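Local coordinates for protein acyl-ACP thioesterase (Bacteroides thetaiotaomicron, PDB 2ESS) that probably hydrolyses fatty acyl-ACP thioesters, releasing free fatty acids from the acyl carrier protein, at residues N57-E68 and Y109-N120. Numbering follows the deposited sequence.
Sequences NYTWVLSRLAIE and YARSVWAMINLN
Leu62 CD1 sits over one face of the Trp114 indole, 3.9 Å from the centroid of its six-membered ring and 19° off the normal, a CH-pi contact. In the ring plane, Trp114 NE1 donates to Ser112 OG (2.8 Å), which, with the leucine methyl, helps hold the indole's rotation; a glycine in place of Trp114 would probably leave Leu62 CD1 without its aromatic surface and Ser112 OG without this donor. Ala115 O lies at the edge of the Trp60 ring, near its plane, while Trp60 NE1 bonds to Phe48 O. Between Trp60 and Tyr58, the selenomethionine at Met116 makes two Met-aromatic contacts: SE lies 4.6 Å from the Tyr58 ring centroid, obliquely, and 5.2 Å from that of the Trp60 six-membered ring, above its face. With CG anti to the backbone N (chi1 171°), the Met116 chain reaches out between both rings. At the loop end, Asn57 ND2 donates a hydrogen bond to Asn120 OD1 (2.8 Å), approaching from above the carbonyl plane, the two amides nearly perpendicular. Strands 58-68 and 109-118, antiparallel at 144°, carry the aromatic groups, and Val113 O accepts from Ser63 N (2.8 Å) and, more loosely, Arg64 N (3.3 Å): a classic beta bulge in strand 58-68, within the N-terminal hotdog domain's antiparallel sheet.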
loop_
_atom_site.group_PDB
_atom_site.type_symbol
_atom_site.label_atom_id
_atom_site.label_comp_id
_atom_site.label_asym_id
_atom_site.label_seq_id
_atom_site.Cartn_x
_atom_site.Cartn_y
_atom_site.Cartn_z
ATOM N N ASN A 57 -4.917 -30.013 3.065
ATOM C CA ASN A 57 -6.251 -29.557 2.657
ATOM C C ASN A 57 -6.960 -28.658 3.652
ATOM O O ASN A 57 -8.202 -28.630 3.687
ATOM C CB ASN A 57 -7.197 -30.700 2.241
ATOM C CG ASN A 57 -8.068 -30.325 1.046
ATOM O OD1 ASN A 57 -7.708 -29.456 0.252
ATOM N ND2 ASN A 57 -9.205 -30.997 0.905
ATOM N N TYR A 58 -6.172 -27.950 4.456
ATOM C CA TYR A 58 -6.682 -26.917 5.345
ATOM C C TYR A 58 -6.140 -25.577 4.939
ATOM O O TYR A 58 -5.176 -25.481 4.145
ATOM C CB TYR A 58 -6.288 -27.217 6.780
ATOM C CG TYR A 58 -6.909 -28.468 7.248
ATOM C CD1 TYR A 58 -8.235 -28.481 7.655
ATOM C CD2 TYR A 58 -6.206 -29.658 7.248
ATOM C CE1 TYR A 58 -8.838 -29.641 8.067
ATOM C CE2 TYR A 58 -6.810 -30.829 7.642
ATOM C CZ TYR A 58 -8.120 -30.810 8.061
ATOM O OH TYR A 58 -8.734 -31.968 8.471
ATOM N N THR A 59 -6.762 -24.513 5.468
ATOM C CA THR A 59 -6.151 -23.195 5.377
ATOM C C THR A 59 -6.548 -22.361 6.595
ATOM O O THR A 59 -7.389 -22.773 7.375
ATOM C CB THR A 59 -6.489 -22.427 4.059
ATOM O OG1 THR A 59 -5.551 -21.376 3.896
ATOM C CG2 THR A 59 -7.931 -21.828 4.098
ATOM N N TRP A 60 -5.896 -21.220 6.752
ATOM C CA TRP A 60 -6.194 -20.256 7.796
ATOM C C TRP A 60 -7.060 -19.152 7.234
ATOM O O TRP A 60 -6.826 -18.720 6.105
ATOM C CB TRP A 60 -4.904 -19.596 8.275
ATOM C CG TRP A 60 -3.972 -20.488 9.026
ATOM C CD1 TRP A 60 -2.708 -20.844 8.651
ATOM C CD2 TRP A 60 -4.182 -21.060 10.321
ATOM N NE1 TRP A 60 -2.130 -21.633 9.620
ATOM C CE2 TRP A 60 -2.999 -21.755 10.670
ATOM C CE3 TRP A 60 -5.235 -21.021 11.243
ATOM C CZ2 TRP A 60 -2.877 -22.464 11.863
ATOM C CZ3 TRP A 60 -5.104 -21.708 12.442
ATOM C CH2 TRP A 60 -3.937 -22.427 12.733
ATOM N N VAL A 61 -8.049 -18.713 8.020
ATOM C CA VAL A 61 -8.837 -17.536 7.654
ATOM C C VAL A 61 -8.907 -16.584 8.833
ATOM O O VAL A 61 -9.155 -16.987 9.942
ATOM C CB VAL A 61 -10.264 -17.885 7.145
ATOM C CG1 VAL A 61 -10.190 -18.535 5.772
ATOM C CG2 VAL A 61 -11.003 -18.782 8.117
ATOM N N LEU A 62 -8.675 -15.306 8.550
ATOM C CA LEU A 62 -8.707 -14.253 9.543
ATOM C C LEU A 62 -10.154 -13.918 9.824
ATOM O O LEU A 62 -10.897 -13.532 8.911
ATOM C CB LEU A 62 -7.998 -12.991 9.034
ATOM C CG LEU A 62 -7.978 -11.761 9.960
ATOM C CD1 LEU A 62 -7.278 -12.082 11.303
ATOM C CD2 LEU A 62 -7.280 -10.597 9.223
ATOM N N SER A 63 -10.517 -13.997 11.100
ATOM C CA SER A 63 -11.887 -13.760 11.556
ATOM C C SER A 63 -12.027 -12.388 12.222
ATOM O O SER A 63 -12.959 -11.660 11.949
ATOM C CB SER A 63 -12.315 -14.858 12.540
ATOM O OG SER A 63 -12.149 -16.135 11.969
ATOM N N ARG A 64 -11.114 -12.073 13.122
ATOM C CA ARG A 64 -11.174 -10.843 13.918
ATOM C C ARG A 64 -9.769 -10.221 14.078
ATOM O O ARG A 64 -8.773 -10.917 14.184
ATOM C CB ARG A 64 -11.740 -11.098 15.299
ATOM C CG ARG A 64 -13.106 -11.683 15.389
ATOM C CD ARG A 64 -13.716 -11.503 16.821
ATOM N NE ARG A 64 -15.050 -12.130 16.915
ATOM C CZ ARG A 64 -16.150 -11.603 16.391
ATOM N NH1 ARG A 64 -16.123 -10.418 15.772
ATOM N NH2 ARG A 64 -17.289 -12.253 16.487
ATOM N N LEU A 65 -9.726 -8.900 14.108
ATOM C CA LEU A 65 -8.494 -8.129 14.343
ATOM C C LEU A 65 -8.826 -6.938 15.236
ATOM O O LEU A 65 -9.757 -6.194 14.910
ATOM C CB LEU A 65 -7.921 -7.648 13.020
ATOM C CG LEU A 65 -6.643 -6.822 13.026
ATOM C CD1 LEU A 65 -5.438 -7.598 13.684
ATOM C CD2 LEU A 65 -6.334 -6.359 11.636
ATOM N N ALA A 66 -8.113 -6.771 16.368
ATOM C CA ALA A 66 -8.234 -5.542 17.193
ATOM C C ALA A 66 -6.830 -4.987 17.368
ATOM O O ALA A 66 -5.907 -5.734 17.674
ATOM C CB ALA A 66 -8.877 -5.795 18.557
ATOM N N ILE A 67 -6.720 -3.679 17.154
ATOM C CA ILE A 67 -5.492 -2.881 17.269
ATOM C C ILE A 67 -5.752 -1.762 18.283
ATOM O O ILE A 67 -6.768 -1.057 18.223
ATOM C CB ILE A 67 -5.075 -2.261 15.916
ATOM C CG1 ILE A 67 -4.910 -3.337 14.837
ATOM C CG2 ILE A 67 -3.738 -1.432 16.020
ATOM C CD1 ILE A 67 -4.817 -2.766 13.390
ATOM N N GLU A 68 -4.879 -1.631 19.263
ATOM C CA GLU A 68 -5.010 -0.540 20.244
ATOM C C GLU A 68 -3.666 0.162 20.385
ATOM O O GLU A 68 -2.640 -0.498 20.605
ATOM C CB GLU A 68 -5.494 -1.067 21.594
ATOM C CG GLU A 68 -6.011 0.008 22.543
ATOM C CD GLU A 68 -6.713 -0.569 23.783
ATOM O OE1 GLU A 68 -6.584 0.078 24.842
ATOM O OE2 GLU A 68 -7.374 -1.648 23.700
ATOM N N TYR A 109 -0.687 -2.580 20.777
ATOM C CA TYR A 109 -0.877 -4.008 20.776
ATOM C C TYR A 109 -1.961 -4.376 19.785
ATOM O O TYR A 109 -2.773 -3.561 19.449
ATOM C CB TYR A 109 -1.287 -4.521 22.143
ATOM C CG TYR A 109 -0.261 -4.324 23.180
ATOM C CD1 TYR A 109 0.809 -5.192 23.290
ATOM C CD2 TYR A 109 -0.329 -3.236 24.035
ATOM C CE1 TYR A 109 1.805 -4.976 24.255
ATOM C CE2 TYR A 109 0.648 -3.008 24.987
ATOM C CZ TYR A 109 1.698 -3.884 25.094
ATOM O OH TYR A 109 2.634 -3.640 26.049
ATOM N N ALA A 110 -1.949 -5.622 19.327
ATOM C CA ALA A 110 -3.016 -6.144 18.505
ATOM C C ALA A 110 -3.312 -7.598 18.872
ATOM O O ALA A 110 -2.427 -8.335 19.345
ATOM C CB ALA A 110 -2.709 -5.975 17.004
ATOM N N ARG A 111 -4.586 -7.968 18.676
ATOM C CA ARG A 111 -5.075 -9.333 18.847
ATOM C C ARG A 111 -5.760 -9.743 17.548
ATOM O O ARG A 111 -6.526 -8.963 16.995
ATOM C CB ARG A 111 -6.075 -9.414 19.983
ATOM C CG ARG A 111 -5.475 -9.229 21.356
ATOM C CD ARG A 111 -6.547 -9.308 22.440
ATOM N NE ARG A 111 -5.861 -9.432 23.709
ATOM C CZ ARG A 111 -5.516 -10.569 24.293
ATOM N NH1 ARG A 111 -5.844 -11.755 23.790
ATOM N NH2 ARG A 111 -4.836 -10.507 25.414
ATOM N N SER A 112 -5.467 -10.956 17.075
ATOM C CA SER A 112 -6.066 -11.512 15.850
ATOM C C SER A 112 -6.590 -12.910 16.159
ATOM O O SER A 112 -6.054 -13.620 17.031
ATOM C CB SER A 112 -5.079 -11.530 14.683
ATOM O OG SER A 112 -3.924 -12.339 14.913
ATOM N N VAL A 113 -7.681 -13.281 15.496
ATOM C CA VAL A 113 -8.355 -14.572 15.725
ATOM C C VAL A 113 -8.513 -15.193 14.342
ATOM O O VAL A 113 -8.999 -14.552 13.410
ATOM C CB VAL A 113 -9.726 -14.429 16.428
ATOM C CG1 VAL A 113 -10.449 -15.827 16.565
ATOM C CG2 VAL A 113 -9.586 -13.661 17.786
ATOM N N TRP A 114 -8.011 -16.404 14.213
ATOM C CA TRP A 114 -7.918 -17.097 12.914
ATOM C C TRP A 114 -8.652 -18.414 13.009
ATOM O O TRP A 114 -8.446 -19.158 13.965
ATOM C CB TRP A 114 -6.445 -17.392 12.567
ATOM C CG TRP A 114 -5.606 -16.167 12.464
ATOM C CD1 TRP A 114 -5.096 -15.425 13.489
ATOM C CD2 TRP A 114 -5.195 -15.535 11.269
ATOM N NE1 TRP A 114 -4.420 -14.370 12.992
ATOM C CE2 TRP A 114 -4.446 -14.418 11.629
ATOM C CE3 TRP A 114 -5.361 -15.833 9.909
ATOM C CZ2 TRP A 114 -3.854 -13.578 10.685
ATOM C CZ3 TRP A 114 -4.801 -14.984 8.979
ATOM C CH2 TRP A 114 -4.063 -13.877 9.371
ATOM N N ALA A 115 -9.462 -18.746 12.003
ATOM C CA ALA A 115 -10.082 -20.067 11.950
ATOM C C ALA A 115 -9.230 -20.968 11.041
ATOM O O ALA A 115 -8.557 -20.495 10.165
ATOM C CB ALA A 115 -11.522 -20.004 11.412
HETATM N N MSE A 116 -9.261 -22.264 11.285
HETATM C CA MSE A 116 -8.728 -23.244 10.321
HETATM C C MSE A 116 -9.881 -23.980 9.657
HETATM O O MSE A 116 -10.715 -24.527 10.341
HETATM C CB MSE A 116 -7.829 -24.250 10.984
HETATM C CG MSE A 116 -7.475 -25.357 10.018
HETATM SE SE MSE A 116 -5.998 -26.420 10.586
HETATM C CE MSE A 116 -5.931 -25.846 12.777
ATOM N N ILE A 117 -9.938 -23.976 8.337
ATOM C CA ILE A 117 -11.049 -24.622 7.637
ATOM C C ILE A 117 -10.537 -25.647 6.638
ATOM O O ILE A 117 -9.461 -25.468 6.035
ATOM C CB ILE A 117 -11.979 -23.599 6.905
ATOM C CG1 ILE A 117 -11.293 -22.941 5.724
ATOM C CG2 ILE A 117 -12.466 -22.492 7.863
ATOM C CD1 ILE A 117 -12.269 -22.468 4.683
ATOM N N ASN A 118 -11.315 -26.713 6.479
ATOM C CA ASN A 118 -11.083 -27.696 5.443
ATOM C C ASN A 118 -11.400 -27.079 4.091
ATOM O O ASN A 118 -12.442 -26.442 3.914
ATOM C CB ASN A 118 -11.934 -28.933 5.707
ATOM C CG ASN A 118 -11.675 -30.026 4.709
ATOM O OD1 ASN A 118 -12.077 -29.928 3.570
ATOM N ND2 ASN A 118 -10.991 -31.058 5.131
ATOM N N LEU A 119 -10.500 -27.233 3.125
ATOM C CA LEU A 119 -10.699 -26.601 1.808
ATOM C C LEU A 119 -11.712 -27.310 0.873
ATOM O O LEU A 119 -12.175 -26.724 -0.105
ATOM C CB LEU A 119 -9.366 -26.479 1.080
ATOM C CG LEU A 119 -8.320 -25.535 1.625
ATOM C CD1 LEU A 119 -7.011 -25.710 0.777
ATOM C CD2 LEU A 119 -8.770 -24.059 1.634
ATOM N N ASN A 120 -12.034 -28.562 1.128
ATOM C CA ASN A 120 -13.017 -29.237 0.297
ATOM C C ASN A 120 -14.433 -28.808 0.672
ATOM O O ASN A 120 -15.259 -28.501 -0.195
ATOM C CB ASN A 120 -12.921 -30.755 0.414
ATOM C CG ASN A 120 -11.904 -31.364 -0.560
ATOM O OD1 ASN A 120 -11.098 -30.661 -1.171
ATOM N ND2 ASN A 120 -11.937 -32.685 -0.689
HETATM O O HOH W 1 -9.720 -32.989 3.201
#